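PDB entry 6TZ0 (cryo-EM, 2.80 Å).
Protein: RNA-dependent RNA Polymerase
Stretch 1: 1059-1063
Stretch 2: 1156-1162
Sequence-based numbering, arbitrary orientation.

Stretch 1 (1059-1063) FALLG
Stretch 2 1156-1162: VSAERLV

Contact between the end of a helix and a 3-10 segment with the loop that follows it, in the same chain of an RNA-dependent RNA polymerase, 275 Å² buried in all, built on leucine packing without a hydrogen bond across it. Stretch 1 enters in helix, which runs through Leu-1062 (phi/psi -68/-38, -70/-20, -96/-50 and -92/-26 from Phe-1059 onward). Gly-1063 N still donates to Phe-1059 O at 3.0 Å, but Gly-1063 itself leaves helical angles at 93/-173, where a CB would jam against the carbonyl O of Leu-1062. Two CA pairs set the register: Leu-1062 CA to Ser-1157 CA at 5.6 Å and Leu-1061 CA to Leu-1161 CA at 8.1 Å, so the order of the residues is reversed between the stretches.

Stretch 2 starts at Val-1156 (-72/-21, chi1 t), out of reach of the helix; Val-1156 O accepts from Glu-1159 N at 3.1 Å, bracing the 3-10 turn. Ser-1157 (-69/-9, chi1 p) points its CA-to-CB bond toward stretch 1, and Ser-1157 OG lies 3.4 Å from Leu-1062 CD1. This is a packing contact, since a methyl offers the hydroxyl no polar partner; OG is hydrogen-bonded instead to a residue elsewhere in the structure. The CA-to-CB bond of Ala-1158 (-100/2) points sideways, yet Ala-1158 CB comes within 3.8 Å of the same Leu-1062 CD1, and Ala-1158 O accepts from Leu-1161 N at 3.2 Å. Leu-1062 is m,m (-81°, -52°); its CA-to-CB bond points sideways, but the end of the side chain comes nearer, bringing CD1 against three residues of stretch 2. Glu-1159 (-76/-16, chi1 p, chi2 97°, chi3 20°) is exposed and makes no contact.

The CA-to-CB bond of Arg-1160 (-82/-9) points toward stretch 1, with chi angles of 78°, 106°, -173° and -95°. Arg-1160 NH2 approaches Leu-1061 O to 3.2 Å, but that oxygen lies over one face of the guanidinium, and the poor angle rules out a hydrogen bond despite the short distance. Ala-1060 O sits at the guanidinium edge, near its plane, 3.9 Å from Arg-1160 NH2. The CA-to-CB bond of Leu-1161 (-101/-19, chi1 -68°, chi2 170°) also points toward stretch 1, and the side chain meets both leucines: Leu-1161 CD2 is 4.1 Å from Leu-1061 CD2, and Leu-1161 CD1 is 4.2 Å from Leu-1062 CD1. Leu-1061 shares its m,t rotamer (-71°, 177°), though its CA-to-CB bond points sideways. Val-1162 turns to extended angles (-125/129, chi1 t) and leaves the contact.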

ATOM      1  N   PHE A1059      -9.074 -24.040 -27.931  1.00 31.48           N
ATOM      2  CA  PHE A1059      -8.939 -24.944 -26.793  1.00 31.48           C
ATOM      3  C   PHE A1059      -9.112 -26.391 -27.232  1.00 31.48           C
ATOM      4  O   PHE A1059      -8.392 -27.279 -26.766  1.00 31.48           O
ATOM      5  CB  PHE A1059      -9.958 -24.561 -25.727  1.00 31.48           C
ATOM      6  CG  PHE A1059      -9.745 -25.211 -24.389  1.00 31.48           C
ATOM      7  CD1 PHE A1059      -8.694 -24.822 -23.579  1.00 31.48           C
ATOM      8  CD2 PHE A1059     -10.635 -26.155 -23.909  1.00 31.48           C
ATOM      9  CE1 PHE A1059      -8.513 -25.392 -22.339  1.00 31.48           C
ATOM     10  CE2 PHE A1059     -10.456 -26.727 -22.666  1.00 31.48           C
ATOM     11  CZ  PHE A1059      -9.392 -26.349 -21.885  1.00 31.48           C
ATOM     12  N   ALA A1060     -10.035 -26.634 -28.163  1.00 31.44           N
ATOM     13  CA  ALA A1060     -10.273 -27.966 -28.700  1.00 31.44           C
ATOM     14  C   ALA A1060      -9.138 -28.462 -29.583  1.00 31.44           C
ATOM     15  O   ALA A1060      -9.051 -29.667 -29.829  1.00 31.44           O
ATOM     16  CB  ALA A1060     -11.575 -27.971 -29.496  1.00 31.44           C
ATOM     17  N   LEU A1061      -8.302 -27.571 -30.106  1.00 33.28           N
ATOM     18  CA  LEU A1061      -7.161 -27.995 -30.908  1.00 33.28           C
ATOM     19  C   LEU A1061      -5.872 -28.097 -30.108  1.00 33.28           C
ATOM     20  O   LEU A1061      -5.180 -29.113 -30.187  1.00 33.28           O
ATOM     21  CB  LEU A1061      -6.941 -27.048 -32.089  1.00 33.28           C
ATOM     22  CG  LEU A1061      -7.915 -27.044 -33.257  1.00 33.28           C
ATOM     23  CD1 LEU A1061      -7.485 -25.973 -34.218  1.00 33.28           C
ATOM     24  CD2 LEU A1061      -7.940 -28.387 -33.935  1.00 33.28           C
ATOM     25  N   LEU A1062      -5.523 -27.060 -29.348  1.00 34.53           N
ATOM     26  CA  LEU A1062      -4.226 -27.017 -28.685  1.00 34.53           C
ATOM     27  C   LEU A1062      -4.256 -27.596 -27.283  1.00 34.53           C
ATOM     28  O   LEU A1062      -3.221 -28.053 -26.789  1.00 34.53           O
ATOM     29  CB  LEU A1062      -3.697 -25.583 -28.599  1.00 34.53           C
ATOM     30  CG  LEU A1062      -2.999 -24.930 -29.792  1.00 34.53           C
ATOM     31  CD1 LEU A1062      -1.877 -25.803 -30.321  1.00 34.53           C
ATOM     32  CD2 LEU A1062      -3.960 -24.540 -30.886  1.00 34.53           C
ATOM     33  N   GLY A1063      -5.405 -27.566 -26.623  1.00 35.06           N
ATOM     34  CA  GLY A1063      -5.533 -28.086 -25.279  1.00 35.06           C
ATOM     35  C   GLY A1063      -5.317 -27.018 -24.229  1.00 35.06           C
ATOM     36  O   GLY A1063      -5.178 -25.826 -24.512  1.00 35.06           O
ATOM     37  N   VAL A1156       4.844 -27.087 -28.090  1.00 46.38           N
ATOM     38  CA  VAL A1156       4.864 -28.506 -28.418  1.00 46.38           C
ATOM     39  C   VAL A1156       3.447 -29.032 -28.634  1.00 46.38           C
ATOM     40  O   VAL A1156       3.249 -30.019 -29.349  1.00 46.38           O
ATOM     41  CB  VAL A1156       5.634 -29.251 -27.303  1.00 46.38           C
ATOM     42  CG1 VAL A1156       5.772 -30.746 -27.569  1.00 46.38           C
ATOM     43  CG2 VAL A1156       7.012 -28.639 -27.126  1.00 46.38           C
ATOM     44  N   SER A1157       2.436 -28.342 -28.107  1.00 42.08           N
ATOM     45  CA  SER A1157       1.050 -28.764 -28.267  1.00 42.08           C
ATOM     46  C   SER A1157       0.530 -28.641 -29.695  1.00 42.08           C
ATOM     47  O   SER A1157      -0.572 -29.123 -29.974  1.00 42.08           O
ATOM     48  CB  SER A1157       0.154 -27.956 -27.336  1.00 42.08           C
ATOM     49  OG  SER A1157       0.128 -26.596 -27.722  1.00 42.08           O
ATOM     50  N   ALA A1158       1.282 -28.024 -30.601  1.00 44.47           N
ATOM     51  CA  ALA A1158       0.888 -27.905 -31.994  1.00 44.47           C
ATOM     52  C   ALA A1158       1.569 -28.910 -32.908  1.00 44.47           C
ATOM     53  O   ALA A1158       1.331 -28.873 -34.117  1.00 44.47           O
ATOM     54  CB  ALA A1158       1.178 -26.494 -32.503  1.00 44.47           C
ATOM     55  N   GLU A1159       2.403 -29.810 -32.375  1.00 48.72           N
ATOM     56  CA  GLU A1159       3.133 -30.718 -33.252  1.00 48.72           C
ATOM     57  C   GLU A1159       2.246 -31.826 -33.793  1.00 48.72           C
ATOM     58  O   GLU A1159       2.620 -32.478 -34.772  1.00 48.72           O
ATOM     59  CB  GLU A1159       4.351 -31.316 -32.539  1.00 48.72           C
ATOM     60  CG  GLU A1159       4.078 -32.336 -31.443  1.00 48.72           C
ATOM     61  CD  GLU A1159       4.183 -33.783 -31.910  1.00 48.72           C
ATOM     62  OE1 GLU A1159       4.824 -34.036 -32.952  1.00 48.72           O
ATOM     63  OE2 GLU A1159       3.632 -34.671 -31.223  1.00 48.72           O
ATOM     64  N   ARG A1160       1.080 -32.051 -33.193  1.00 43.30           N
ATOM     65  CA  ARG A1160       0.177 -33.067 -33.704  1.00 43.30           C
ATOM     66  C   ARG A1160      -0.663 -32.548 -34.862  1.00 43.30           C
ATOM     67  O   ARG A1160      -1.346 -33.338 -35.518  1.00 43.30           O
ATOM     68  CB  ARG A1160      -0.719 -33.581 -32.568  1.00 43.30           C
ATOM     69  CG  ARG A1160      -1.889 -32.698 -32.158  1.00 43.30           C
ATOM     70  CD  ARG A1160      -3.172 -33.318 -32.683  1.00 43.30           C
ATOM     71  NE  ARG A1160      -4.362 -32.506 -32.497  1.00 43.30           N
ATOM     72  CZ  ARG A1160      -5.194 -32.620 -31.476  1.00 43.30           C
ATOM     73  NH1 ARG A1160      -4.961 -33.511 -30.529  1.00 43.30           N
ATOM     74  NH2 ARG A1160      -6.262 -31.843 -31.411  1.00 43.30           N
ATOM     75  N   LEU A1161      -0.619 -31.244 -35.130  1.00 43.20           N
ATOM     76  CA  LEU A1161      -1.519 -30.604 -36.076  1.00 43.20           C
ATOM     77  C   LEU A1161      -0.898 -30.347 -37.439  1.00 43.20           C
ATOM     78  O   LEU A1161      -1.639 -30.139 -38.404  1.00 43.20           O
ATOM     79  CB  LEU A1161      -2.007 -29.272 -35.500  1.00 43.20           C
ATOM     80  CG  LEU A1161      -2.921 -29.361 -34.286  1.00 43.20           C
ATOM     81  CD1 LEU A1161      -3.126 -27.992 -33.689  1.00 43.20           C
ATOM     82  CD2 LEU A1161      -4.245 -29.946 -34.710  1.00 43.20           C
ATOM     83  N   VAL A1162       0.429 -30.341 -37.542  1.00 45.15           N
ATOM     84  CA  VAL A1162       1.137 -29.931 -38.748  1.00 45.15           C
ATOM     85  C   VAL A1162       2.079 -31.052 -39.165  1.00 45.15           C
ATOM     86  O   VAL A1162       2.867 -31.541 -38.347  1.00 45.15           O
ATOM     87  CB  VAL A1162       1.910 -28.615 -38.527  1.00 45.15           C
ATOM     88  CG1 VAL A1162       2.740 -28.259 -39.746  1.00 45.15           C
ATOM     89  CG2 VAL A1162       0.952 -27.485 -38.206  1.00 45.15           C
TER